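Local coordinates for protein NADH oxidoreductase (Mesorhizobium loti, PDB 3PI7) that probably binds NADPH and acts as an oxidoreductase of the quinone reductase type, with a GroES-like domain joined to a Rossmann-fold nucleotide-binding domain, at residues M11-L15 with L327-I331; S50-V56 with E122-A128; G74-V78 with G113-W117; V108-T112 with A145-N149. All blocks are in the same frame, centred on the assembly; numbering follows the deposited sequence. Where two conformers were deposited one is given.

Contact 1 (M11-L15 with L327-I331); sequences MKALL and LAEAI
Leu327, on helix 327-338, drives its side chain between Lys12 and Leu14 of strand 10-16. In the conformer described here, one of two, its CD2 lies 3.8 Å from Leu14 CD2 and 4.0 Å from Lys12 CG, and the paired side chains run past each other in opposite directions. The lysine lays its methylene carbons CG, CD and CE along that same CD2, then bends at its last torsion (chi4 -68°), and the ammonium group goes to the C-terminal carboxylate of Pro349 and to Glu122. Replacing Lys12 with an alanine would probably strip this aliphatic cover from Leu327 and leave the carboxylates of Pro349 and Glu122 without its positive charge. One turn on, Ala330 presents its methyl to the other branch of Leu14: Ala330 CB and Leu14 CD1 stand only 3.5 Å apart, tighter than usual for two carbons. Ile331 closes the row, its CG1 3.8 Å from Leu14 CD2, so Leu14 touches three residues of the helix. No hydrogen bond crosses the interface; the axes of the two short segments approach to 8.7 Å, at 23° to each other. Ile347 of strand 345-348 touches both Leu14 and Leu327. This is apolar helix-on-strand packing, in which a helix from near the C-terminus covers the N-terminal strand of the two-stranded antiparallel sheet formed with strand 37-43.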
loop_
_atom_site.group_PDB
_atom_site.type_symbol
_atom_site.label_atom_id
_atom_site.label_comp_id
_atom_site.label_asym_id
_atom_site.label_seq_id
_atom_site.Cartn_x
_atom_site.Cartn_y
_atom_site.Cartn_z
HETATM N N MSE A 11 28.133 36.090 2.700
HETATM C CA MSE A 11 27.152 35.849 3.777
HETATM C C MSE A 11 27.560 34.695 4.676
HETATM O O MSE A 11 28.368 33.850 4.283
HETATM C CB MSE A 11 25.782 35.517 3.152
HETATM C CG MSE A 11 25.819 34.215 2.289
HETATM SE SE MSE A 11 24.094 33.733 1.706
HETATM C CE MSE A 11 24.506 32.037 1.015
ATOM N N LYS A 12 27.005 34.656 5.886
ATOM C CA LYS A 12 27.209 33.512 6.751
ATOM C C LYS A 12 26.083 32.522 6.462
ATOM O O LYS A 12 24.985 32.927 6.072
ATOM C CB LYS A 12 27.311 33.863 8.245
ATOM C CG LYS A 12 26.169 34.624 8.884
ATOM C CD LYS A 12 26.492 34.873 10.362
ATOM C CE LYS A 12 25.305 35.271 11.212
ATOM N NZ LYS A 12 24.779 36.615 10.872
ATOM N N ALA A 13 26.372 31.223 6.611
ATOM C CA ALA A 13 25.418 30.167 6.319
ATOM C C ALA A 13 25.826 28.889 7.005
ATOM O O ALA A 13 26.977 28.794 7.445
ATOM C CB ALA A 13 25.339 29.947 4.806
ATOM N N LEU A 14 24.890 27.919 7.121
ATOM C CA LEU A 14 25.147 26.571 7.680
ATOM C C LEU A 14 25.239 25.654 6.491
ATOM O O LEU A 14 24.216 25.358 5.853
ATOM C CB LEU A 14 24.041 26.140 8.663
ATOM C CG LEU A 14 23.749 27.110 9.801
ATOM C CD1 LEU A 14 22.670 26.556 10.693
ATOM C CD2 LEU A 14 25.035 27.429 10.622
ATOM N N LEU A 15 26.478 25.310 6.118
ATOM C CA LEU A 15 26.776 24.580 4.900
ATOM C C LEU A 15 26.793 23.091 5.060
ATOM O O LEU A 15 27.396 22.570 5.993
ATOM C CB LEU A 15 28.130 25.012 4.368
ATOM C CG LEU A 15 28.372 26.505 4.332
ATOM C CD1 LEU A 15 29.816 26.785 3.975
ATOM C CD2 LEU A 15 27.415 27.192 3.372
ATOM N N LEU A 327 21.973 32.239 14.138
ATOM C CA LEU A 327 22.698 31.369 13.201
ATOM C C LEU A 327 24.093 31.032 13.749
ATOM O O LEU A 327 24.546 29.906 13.569
ATOM C CB LEU A 327 22.805 32.005 11.817
ATOM C CG LEU A 327 23.310 31.081 10.695
ATOM C CD1 LEU A 327 22.555 31.334 9.416
ATOM C CD2 LEU A 327 24.802 31.251 10.473
ATOM N N ALA A 328 24.752 31.980 14.448
ATOM C CA ALA A 328 26.078 31.802 15.034
ATOM C C ALA A 328 26.095 30.751 16.136
ATOM O O ALA A 328 27.173 30.305 16.515
ATOM C CB ALA A 328 26.614 33.119 15.585
ATOM N N GLU A 329 24.930 30.437 16.696
ATOM C CA GLU A 329 24.759 29.452 17.759
ATOM C C GLU A 329 24.153 28.147 17.258
ATOM O O GLU A 329 24.058 27.213 18.043
ATOM C CB GLU A 329 23.826 30.002 18.877
ATOM C CG GLU A 329 24.344 31.228 19.617
ATOM C CD GLU A 329 25.581 31.004 20.465
ATOM O OE1 GLU A 329 26.070 29.851 20.571
ATOM O OE2 GLU A 329 26.078 32.009 21.007
ATOM N N ALA A 330 23.673 28.092 15.997
ATOM C CA ALA A 330 22.921 26.955 15.500
ATOM C C ALA A 330 23.697 25.626 15.505
ATOM O O ALA A 330 23.143 24.614 15.942
ATOM C CB ALA A 330 22.395 27.251 14.107
ATOM N N ILE A 331 24.960 25.622 15.044
ATOM C CA ILE A 331 25.744 24.371 14.993
ATOM C C ILE A 331 25.862 23.795 16.385
ATOM O O ILE A 331 25.632 22.601 16.607
ATOM C CB ILE A 331 27.144 24.597 14.333
ATOM C CG1 ILE A 331 26.996 25.004 12.845
ATOM C CG2 ILE A 331 28.067 23.360 14.482
ATOM C CD1 ILE A 331 26.447 23.995 11.953
#

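Contact 2 (S50-V56 with E122-A128); sequences SQVLIKV and EYAVAEA
Val52 with Ala126 and Ile54 with Ala124 are the hydrogen-bonded pairs of antiparallel strands 51-56 and 123-127, both bonds formed in each; the Ile54 N to Ala124 O bond measures 2.8 Å. Val56 N to Glu122 O and Ala128 N to Ser50 O extend the series at its two ends, and a water bridges the carbonyls of Val56 and Glu122.

Polar side chains gather near Glu127, whose chain bends at chi2 (-65°) to bring its carboxylate back to the partner strand. Ser50 OG donates to the syn lone pair of Glu127 OE1 at 2.6 Å, while Gln51 NE2 reaches Glu127 OE2 from above the carboxylate plane at 3.3 Å; the other end of that amide, Gln51 OE1, accepts from Gly48 N. Another water joins Ser50 OG to Glu127 OE2. An alanine in place of Glu127 would probably leave the Ser50 hydroxyl and Gln51 NE2 without these acceptors, with the hydroxyl likely to turn.

Apolar groups divide between the two faces. On one, Leu53 CD1 packs 3.8 Å from Val125 CG2, and Lys55 lies extended beside Tyr123, with Lys55 CB 3.6 Å from ring atom CE2. On the other, Ile54 CD1 meets Ala126 CB and Val56 CG2 meets Ala124 CB, each at 3.8 Å; Phe110 of strand 107-111 packs on all four residues. Strand 86-94 pairs with the other edge of strand 51-56. Such antiparallel pairing across a curled sheet is characteristic of the GroES-like fold of medium-chain dehydrogenases and reductases.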
loop_
_atom_site.group_PDB
_atom_site.type_symbol
_atom_site.label_atom_id
_atom_site.label_comp_id
_atom_site.label_asym_id
_atom_site.label_seq_id
_atom_site.Cartn_x
_atom_site.Cartn_y
_atom_site.Cartn_z
ATOM N N SER A 50 13.689 32.489 -13.025
ATOM C CA SER A 50 12.403 32.254 -12.354
ATOM C C SER A 50 12.516 32.320 -10.832
ATOM O O SER A 50 11.553 32.000 -10.131
ATOM C CB SER A 50 11.865 30.870 -12.746
ATOM O OG SER A 50 12.742 29.832 -12.314
ATOM N N GLN A 51 13.693 32.727 -10.320
ATOM C CA GLN A 51 13.973 32.696 -8.886
ATOM C C GLN A 51 14.133 34.059 -8.258
ATOM O O GLN A 51 14.311 35.069 -8.941
ATOM C CB GLN A 51 15.269 31.902 -8.635
ATOM C CG GLN A 51 15.240 30.482 -9.159
ATOM C CD GLN A 51 16.564 29.785 -8.940
ATOM O OE1 GLN A 51 17.655 30.370 -9.084
ATOM N NE2 GLN A 51 16.499 28.514 -8.593
ATOM N N VAL A 52 14.090 34.067 -6.919
ATOM C CA VAL A 52 14.267 35.259 -6.139
ATOM C C VAL A 52 15.321 35.000 -5.083
ATOM O O VAL A 52 15.504 33.858 -4.644
ATOM C CB VAL A 52 12.936 35.754 -5.508
ATOM C CG1 VAL A 52 11.983 36.254 -6.585
ATOM C CG2 VAL A 52 12.291 34.647 -4.656
ATOM N N LEU A 53 16.024 36.053 -4.718
ATOM C CA LEU A 53 17.021 36.017 -3.652
ATOM C C LEU A 53 16.377 36.653 -2.447
ATOM O O LEU A 53 15.946 37.825 -2.497
ATOM C CB LEU A 53 18.277 36.797 -4.075
ATOM C CG LEU A 53 19.389 36.763 -3.062
ATOM C CD1 LEU A 53 19.988 35.343 -2.929
ATOM C CD2 LEU A 53 20.440 37.773 -3.373
ATOM N N ILE A 54 16.296 35.895 -1.374
ATOM C CA ILE A 54 15.627 36.358 -0.161
ATOM C C ILE A 54 16.619 36.628 0.958
ATOM O O ILE A 54 17.414 35.740 1.301
ATOM C CB ILE A 54 14.592 35.298 0.287
ATOM C CG1 ILE A 54 13.540 34.991 -0.827
ATOM C CG2 ILE A 54 13.872 35.746 1.544
ATOM C CD1 ILE A 54 13.352 33.607 -1.026
ATOM N N LYS A 55 16.483 37.796 1.612
ATOM C CA LYS A 55 17.217 38.133 2.810
ATOM C C LYS A 55 16.437 37.493 3.925
ATOM O O LYS A 55 15.337 37.945 4.228
ATOM C CB LYS A 55 17.327 39.669 2.986
ATOM C CG LYS A 55 18.142 40.024 4.210
ATOM C CD LYS A 55 18.246 41.541 4.493
ATOM C CE LYS A 55 19.318 41.716 5.563
ATOM N NZ LYS A 55 19.893 43.096 5.569
ATOM N N VAL A 56 16.971 36.399 4.491
ATOM C CA VAL A 56 16.264 35.601 5.476
ATOM C C VAL A 56 16.168 36.285 6.817
ATOM O O VAL A 56 17.188 36.682 7.404
ATOM C CB VAL A 56 16.930 34.199 5.635
ATOM C CG1 VAL A 56 16.107 33.333 6.564
ATOM C CG2 VAL A 56 17.108 33.512 4.284
ATOM N N GLU A 122 22.092 33.806 5.432
ATOM C CA GLU A 122 21.613 35.169 5.412
ATOM C C GLU A 122 20.739 35.455 4.195
ATOM O O GLU A 122 19.855 36.304 4.279
ATOM C CB GLU A 122 22.793 36.129 5.483
ATOM C CG GLU A 122 23.268 36.224 6.922
ATOM C CD GLU A 122 24.472 37.104 7.180
ATOM O OE1 GLU A 122 25.404 37.105 6.347
ATOM O OE2 GLU A 122 24.550 37.666 8.293
ATOM N N TYR A 123 20.999 34.782 3.082
ATOM C CA TYR A 123 20.275 34.887 1.814
ATOM C C TYR A 123 20.002 33.501 1.281
ATOM O O TYR A 123 20.913 32.666 1.250
ATOM C CB TYR A 123 21.075 35.704 0.767
ATOM C CG TYR A 123 21.322 37.116 1.247
ATOM C CD1 TYR A 123 22.370 37.403 2.127
ATOM C CD2 TYR A 123 20.437 38.141 0.931
ATOM C CE1 TYR A 123 22.512 38.663 2.702
ATOM C CE2 TYR A 123 20.583 39.414 1.482
ATOM C CZ TYR A 123 21.632 39.671 2.356
ATOM O OH TYR A 123 21.769 40.900 2.922
ATOM N N ALA A 124 18.769 33.270 0.825
ATOM C CA ALA A 124 18.357 31.979 0.243
ATOM C C ALA A 124 17.821 32.224 -1.139
ATOM O O ALA A 124 17.512 33.370 -1.485
ATOM C CB ALA A 124 17.282 31.332 1.122
ATOM N N VAL A 125 17.740 31.172 -1.946
ATOM C CA VAL A 125 17.146 31.292 -3.272
ATOM C C VAL A 125 15.906 30.411 -3.307
ATOM O O VAL A 125 15.940 29.272 -2.831
ATOM C CB VAL A 125 18.144 30.927 -4.407
ATOM C CG1 VAL A 125 17.453 30.926 -5.770
ATOM C CG2 VAL A 125 19.332 31.869 -4.407
ATOM N N ALA A 126 14.813 30.939 -3.839
ATOM C CA ALA A 126 13.620 30.139 -4.034
ATOM C C ALA A 126 13.040 30.453 -5.377
ATOM O O ALA A 126 13.259 31.552 -5.914
ATOM C CB ALA A 126 12.598 30.438 -2.906
ATOM N N GLU A 127 12.241 29.540 -5.907
ATOM C CA GLU A 127 11.441 29.838 -7.112
ATOM C C GLU A 127 10.446 30.904 -6.749
ATOM O O GLU A 127 9.927 30.881 -5.623
ATOM C CB GLU A 127 10.676 28.572 -7.578
ATOM C CG GLU A 127 11.602 27.503 -8.113
ATOM C CD GLU A 127 12.360 27.877 -9.373
ATOM O OE1 GLU A 127 11.845 28.695 -10.166
ATOM O OE2 GLU A 127 13.521 27.433 -9.508
ATOM N N ALA A 128 10.142 31.836 -7.679
ATOM C CA ALA A 128 9.107 32.850 -7.400
ATOM C C ALA A 128 7.810 32.150 -6.986
ATOM O O ALA A 128 7.131 32.556 -6.016
ATOM C CB ALA A 128 8.885 33.719 -8.628
HETATM O O HOH W 1 14.649 27.476 -11.924
HETATM O O HOH W 2 19.692 37.743 6.572
#

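Contact 3 (G74-V78 with G113-W117); sequences GQPRV and GLSNW. With GOL (glycerol), chain B; PO4 (phosphate ion), chain E.
Two irregular loops of the GroES-like domain, 74-78 and 113-117, come together around a glycerol and two waters, the glycerol probably carried over from crystallisation. The direct link is made by Gln75: its extended side chain, CG opposite the backbone N (chi1 -176°), sends NE2 to Gly113 O at 2.9 Å. That bond is bent, 145° at the hydrogen, with the donor tilted 35° from the carbonyl plane. Leu114 crosses the Gln75 chain, its CD2 3.5 Å from Gln75 CD. Farther along, the Val78 and Asn116 side chains cross at about a right angle, with Val78 CG2 3.5 Å from Asn116 OD1.

Water does much of the remaining bridging. One accepts from Gln75 NE2 and donates to Pro76 O and Asn116 OD1; another accepts from Val78 N, donates to the same OD1 and contacts glycerol O1. Asn116 N donates to glycerol O3 at 2.9 Å. Within 113-117, Ser115 OG accepts from Trp117 N, an ST turn.

Arg77 takes no part across the interface; its NH2 donates to a phosphate ion, also probably from the crystallisation liquor, at the guanidinium edge. The first loop lies between helix 63-69 and strand 86-94, and the second connects strand 107-111 to strand 123-127.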
loop_
_atom_site.group_PDB
_atom_site.type_symbol
_atom_site.label_atom_id
_atom_site.label_comp_id
_atom_site.label_asym_id
_atom_site.label_seq_id
_atom_site.Cartn_x
_atom_site.Cartn_y
_atom_site.Cartn_z
ATOM N N GLY A 74 14.450 12.472 0.539
ATOM C CA GLY A 74 14.225 12.147 -0.862
ATOM C C GLY A 74 14.771 13.172 -1.826
ATOM O O GLY A 74 14.310 13.254 -2.963
ATOM N N GLN A 75 15.783 13.932 -1.394
ATOM C CA GLN A 75 16.442 14.949 -2.205
ATOM C C GLN A 75 17.919 14.903 -1.864
ATOM O O GLN A 75 18.236 14.808 -0.686
ATOM C CB GLN A 75 15.830 16.317 -1.859
ATOM C CG GLN A 75 16.332 17.475 -2.688
ATOM C CD GLN A 75 15.677 18.748 -2.225
ATOM O OE1 GLN A 75 14.500 18.770 -1.860
ATOM N NE2 GLN A 75 16.422 19.834 -2.238
ATOM N N PRO A 76 18.845 14.865 -2.838
ATOM C CA PRO A 76 20.251 14.756 -2.467
ATOM C C PRO A 76 20.845 16.087 -1.988
ATOM O O PRO A 76 20.414 17.170 -2.376
ATOM C CB PRO A 76 20.914 14.295 -3.766
ATOM C CG PRO A 76 20.084 14.929 -4.838
ATOM C CD PRO A 76 18.672 14.948 -4.296
ATOM N N ARG A 77 21.853 15.981 -1.150
ATOM C CA ARG A 77 22.596 17.129 -0.651
ATOM C C ARG A 77 23.564 17.616 -1.709
ATOM O O ARG A 77 24.135 16.801 -2.444
ATOM C CB ARG A 77 23.416 16.665 0.582
ATOM C CG ARG A 77 22.550 16.332 1.792
ATOM C CD ARG A 77 23.364 15.612 2.873
ATOM N NE ARG A 77 24.038 14.405 2.369
ATOM C CZ ARG A 77 24.680 13.536 3.139
ATOM N NH1 ARG A 77 24.716 13.707 4.451
ATOM N NH2 ARG A 77 25.318 12.502 2.598
ATOM N N VAL A 78 23.798 18.924 -1.758
ATOM C CA VAL A 78 24.865 19.474 -2.580
ATOM C C VAL A 78 25.882 19.996 -1.554
ATOM O O VAL A 78 25.599 20.969 -0.860
ATOM C CB VAL A 78 24.413 20.552 -3.607
ATOM C CG1 VAL A 78 25.621 21.097 -4.385
ATOM C CG2 VAL A 78 23.395 19.969 -4.573
ATOM N N GLY A 113 12.964 24.419 -1.902
ATOM C CA GLY A 113 12.783 23.256 -2.761
ATOM C C GLY A 113 14.090 22.707 -3.279
ATOM O O GLY A 113 14.940 22.299 -2.497
ATOM N N LEU A 114 14.265 22.757 -4.584
ATOM C CA LEU A 114 15.459 22.239 -5.259
ATOM C C LEU A 114 16.431 23.345 -5.630
ATOM O O LEU A 114 17.325 23.123 -6.458
ATOM C CB LEU A 114 15.054 21.484 -6.532
ATOM C CG LEU A 114 14.084 20.320 -6.388
ATOM C CD1 LEU A 114 13.707 19.787 -7.774
ATOM C CD2 LEU A 114 14.696 19.204 -5.581
ATOM N N SER A 115 16.288 24.536 -5.046
ATOM C CA SER A 115 17.209 25.632 -5.440
ATOM C C SER A 115 18.673 25.353 -5.044
ATOM O O SER A 115 19.605 25.874 -5.677
ATOM C CB SER A 115 16.791 26.946 -4.776
ATOM O OG SER A 115 17.167 26.938 -3.401
ATOM N N ASN A 116 18.867 24.540 -3.991
ATOM C CA ASN A 116 20.182 24.225 -3.446
ATOM C C ASN A 116 20.881 25.494 -2.884
ATOM O O ASN A 116 22.103 25.551 -2.814
ATOM C CB ASN A 116 21.048 23.483 -4.468
ATOM C CG ASN A 116 20.585 22.048 -4.613
ATOM O OD1 ASN A 116 20.341 21.368 -3.608
ATOM N ND2 ASN A 116 20.511 21.550 -5.859
ATOM N N TRP A 117 20.070 26.444 -2.388
ATOM C CA TRP A 117 20.466 27.650 -1.642
ATOM C C TRP A 117 19.458 27.788 -0.528
ATOM O O TRP A 117 18.457 28.490 -0.665
ATOM C CB TRP A 117 20.513 28.898 -2.535
ATOM C CG TRP A 117 21.588 28.794 -3.562
ATOM C CD1 TRP A 117 21.436 28.484 -4.879
ATOM C CD2 TRP A 117 22.994 28.825 -3.314
ATOM N NE1 TRP A 117 22.665 28.417 -5.491
ATOM C CE2 TRP A 117 23.641 28.583 -4.545
ATOM C CE3 TRP A 117 23.778 29.084 -2.174
ATOM C CZ2 TRP A 117 25.025 28.584 -4.669
ATOM C CZ3 TRP A 117 25.162 29.075 -2.298
ATOM C CH2 TRP A 117 25.767 28.825 -3.535
HETATM C C1 GOL B . 19.301 22.569 -0.357
HETATM O O1 GOL B . 20.369 22.880 0.473
HETATM C C2 GOL B . 17.958 23.045 0.176
HETATM O O2 GOL B . 18.141 23.609 1.474
HETATM C C3 GOL B . 17.477 23.925 -0.939
HETATM O O3 GOL B . 17.291 23.031 -2.111
HETATM P P PO4 E . 27.938 10.192 3.523
HETATM O O1 PO4 E . 27.704 8.600 3.550
HETATM O O2 PO4 E . 29.379 10.535 4.097
HETATM O O3 PO4 E . 26.887 10.849 4.477
HETATM O O4 PO4 E . 27.818 10.642 1.994
HETATM O O HOH W 3 18.919 19.136 -3.464
HETATM O O HOH W 4 21.834 21.047 -1.249
#

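Contact 4 (V108-T112 with A145-N149); sequences VAFAT and AMIVN
Ile147 thrusts its CD1 methyl against the backbone of strand 107-111, 3.4 Å from Phe110 C and 3.6 Å from Ala111 N. That methyl also sits between two alanines, 4.2 Å from Ala109 CB and 4.1 Å from Ala111 CB, and Ile147 CG2 touches the latter as well. The two alanines point toward the incoming segment from alternate positions of the strand, and their short side chains let the isoleucine come right up to the peptide between Phe110 and Ala111. Its torsions make the reach possible: chi1 of -64° puts CG1 opposite the carbonyl carbon, and chi2 of 168° extends CD1 toward the strand. Selenomethionine Met146 adds a smaller touch, its CB 4.1 Å from Ala109 CB. Contact between the segments is purely apolar, with no hydrogen bond across it.

In the next shell, Ile132 of strand 131-133 packs on both Met146 and Ile147, while the strand's backbone bonds to Ala109; the Met146 side chain also touches Leu134. Glu86 accepts from Val148 N through OE1 and more weakly from Ile147 N, tying the 147-148 backbone to strand 86-94. Phe110 points away from Ile147, its ring lying toward strand 123-127.

Strand 107-111 is thus held between strands 86-94 and 131-133, with segment 145-149 lying against it; Asn149, on helix 148-163, touches helix 176-188 of the Rossmann-fold part.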
loop_
_atom_site.group_PDB
_atom_site.type_symbol
_atom_site.label_atom_id
_atom_site.label_comp_id
_atom_site.label_asym_id
_atom_site.label_seq_id
_atom_site.Cartn_x
_atom_site.Cartn_y
_atom_site.Cartn_z
ATOM N N VAL A 108 8.113 37.600 2.184
ATOM C CA VAL A 108 7.498 36.350 1.786
ATOM C C VAL A 108 7.824 35.215 2.707
ATOM O O VAL A 108 8.905 35.177 3.302
ATOM C CB VAL A 108 7.962 35.926 0.339
ATOM C CG1 VAL A 108 7.454 36.875 -0.747
ATOM C CG2 VAL A 108 9.484 35.752 0.258
ATOM N N ALA A 109 6.909 34.262 2.777
ATOM C CA ALA A 109 7.197 32.937 3.308
ATOM C C ALA A 109 7.777 32.202 2.119
ATOM O O ALA A 109 7.307 32.432 0.993
ATOM C CB ALA A 109 5.922 32.271 3.796
ATOM N N PHE A 110 8.812 31.379 2.292
ATOM C CA PHE A 110 9.340 30.736 1.101
ATOM C C PHE A 110 9.776 29.307 1.376
ATOM O O PHE A 110 10.111 28.979 2.508
ATOM C CB PHE A 110 10.505 31.530 0.506
ATOM C CG PHE A 110 11.706 31.580 1.408
ATOM C CD1 PHE A 110 11.826 32.569 2.380
ATOM C CD2 PHE A 110 12.735 30.658 1.267
ATOM C CE1 PHE A 110 12.938 32.603 3.238
ATOM C CE2 PHE A 110 13.826 30.675 2.138
ATOM C CZ PHE A 110 13.923 31.658 3.104
ATOM N N ALA A 111 9.835 28.506 0.312
ATOM C CA ALA A 111 10.311 27.133 0.336
ATOM C C ALA A 111 11.401 27.067 -0.716
ATOM O O ALA A 111 11.197 27.508 -1.847
ATOM C CB ALA A 111 9.161 26.159 0.050
ATOM N N THR A 112 12.585 26.629 -0.322
ATOM C CA THR A 112 13.733 26.628 -1.236
ATOM C C THR A 112 13.698 25.488 -2.228
ATOM O O THR A 112 14.322 25.602 -3.297
ATOM C CB THR A 112 15.035 26.622 -0.423
ATOM O OG1 THR A 112 15.031 25.472 0.425
ATOM C CG2 THR A 112 15.170 27.841 0.437
ATOM N N ALA A 145 7.076 29.557 9.214
ATOM C CA ALA A 145 6.585 28.189 9.238
ATOM C C ALA A 145 5.200 28.078 8.555
ATOM O O ALA A 145 4.453 27.154 8.839
ATOM C CB ALA A 145 6.510 27.717 10.675
HETATM N N MSE A 146 4.909 29.014 7.633
HETATM C CA MSE A 146 3.609 29.080 6.955
HETATM C C MSE A 146 3.460 28.030 5.845
HETATM O O MSE A 146 2.324 27.711 5.488
HETATM C CB MSE A 146 3.359 30.505 6.391
HETATM C CG MSE A 146 1.980 30.692 5.728
HETATM SE SE MSE A 146 1.715 32.435 4.919
HETATM C CE MSE A 146 1.423 33.419 6.596
ATOM N N ILE A 147 4.535 27.503 5.295
ATOM C CA ILE A 147 4.378 26.573 4.178
ATOM C C ILE A 147 4.337 25.101 4.513
ATOM O O ILE A 147 3.334 24.481 4.191
ATOM C CB ILE A 147 5.473 26.858 3.097
ATOM C CG1 ILE A 147 5.277 28.267 2.499
ATOM C CG2 ILE A 147 5.511 25.766 1.981
ATOM C CD1 ILE A 147 6.453 28.724 1.657
ATOM N N VAL A 148 5.427 24.519 5.025
ATOM C CA VAL A 148 5.578 23.069 5.122
ATOM C C VAL A 148 4.493 22.428 5.966
ATOM O O VAL A 148 3.704 21.656 5.424
ATOM C CB VAL A 148 6.993 22.636 5.588
ATOM C CG1 VAL A 148 7.073 21.110 5.751
ATOM C CG2 VAL A 148 8.060 23.132 4.603
ATOM N N ASN A 149 4.386 22.797 7.241
ATOM C CA ASN A 149 3.392 22.135 8.076
ATOM C C ASN A 149 1.976 22.582 7.770
ATOM O O ASN A 149 1.158 21.693 7.581
ATOM C CB ASN A 149 3.718 22.254 9.554
ATOM C CG ASN A 149 4.908 21.376 9.922
ATOM O OD1 ASN A 149 5.225 20.394 9.243
ATOM N ND2 ASN A 149 5.653 21.785 10.926
#

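Overall arrangement
Contacts 1, 2 and 4 are buried, whereas contact 3 lies at the surface, and their chemistry follows. In contacts 1 and 4 a strand is covered by apolar packing alone, from helix 327-338 and from segment 145-149; contact 2 is strand pairing dominated by backbone bonds; contact 3 relies on one direct hydrogen bond, waters and glycerol. Contacts 2 and 4 reach the same curled sheet and meet where Ala126 CB packs on Ala111 O. Contact 3 adjoins them: Ser115 OG and Trp117 O probably bond to the backbone of Val125, and Trp117 O packs on Thr112. Contact 1, centred about 17 Å from the centre of contact 2, also touches it where the Met11 selenium packs on Tyr123 O.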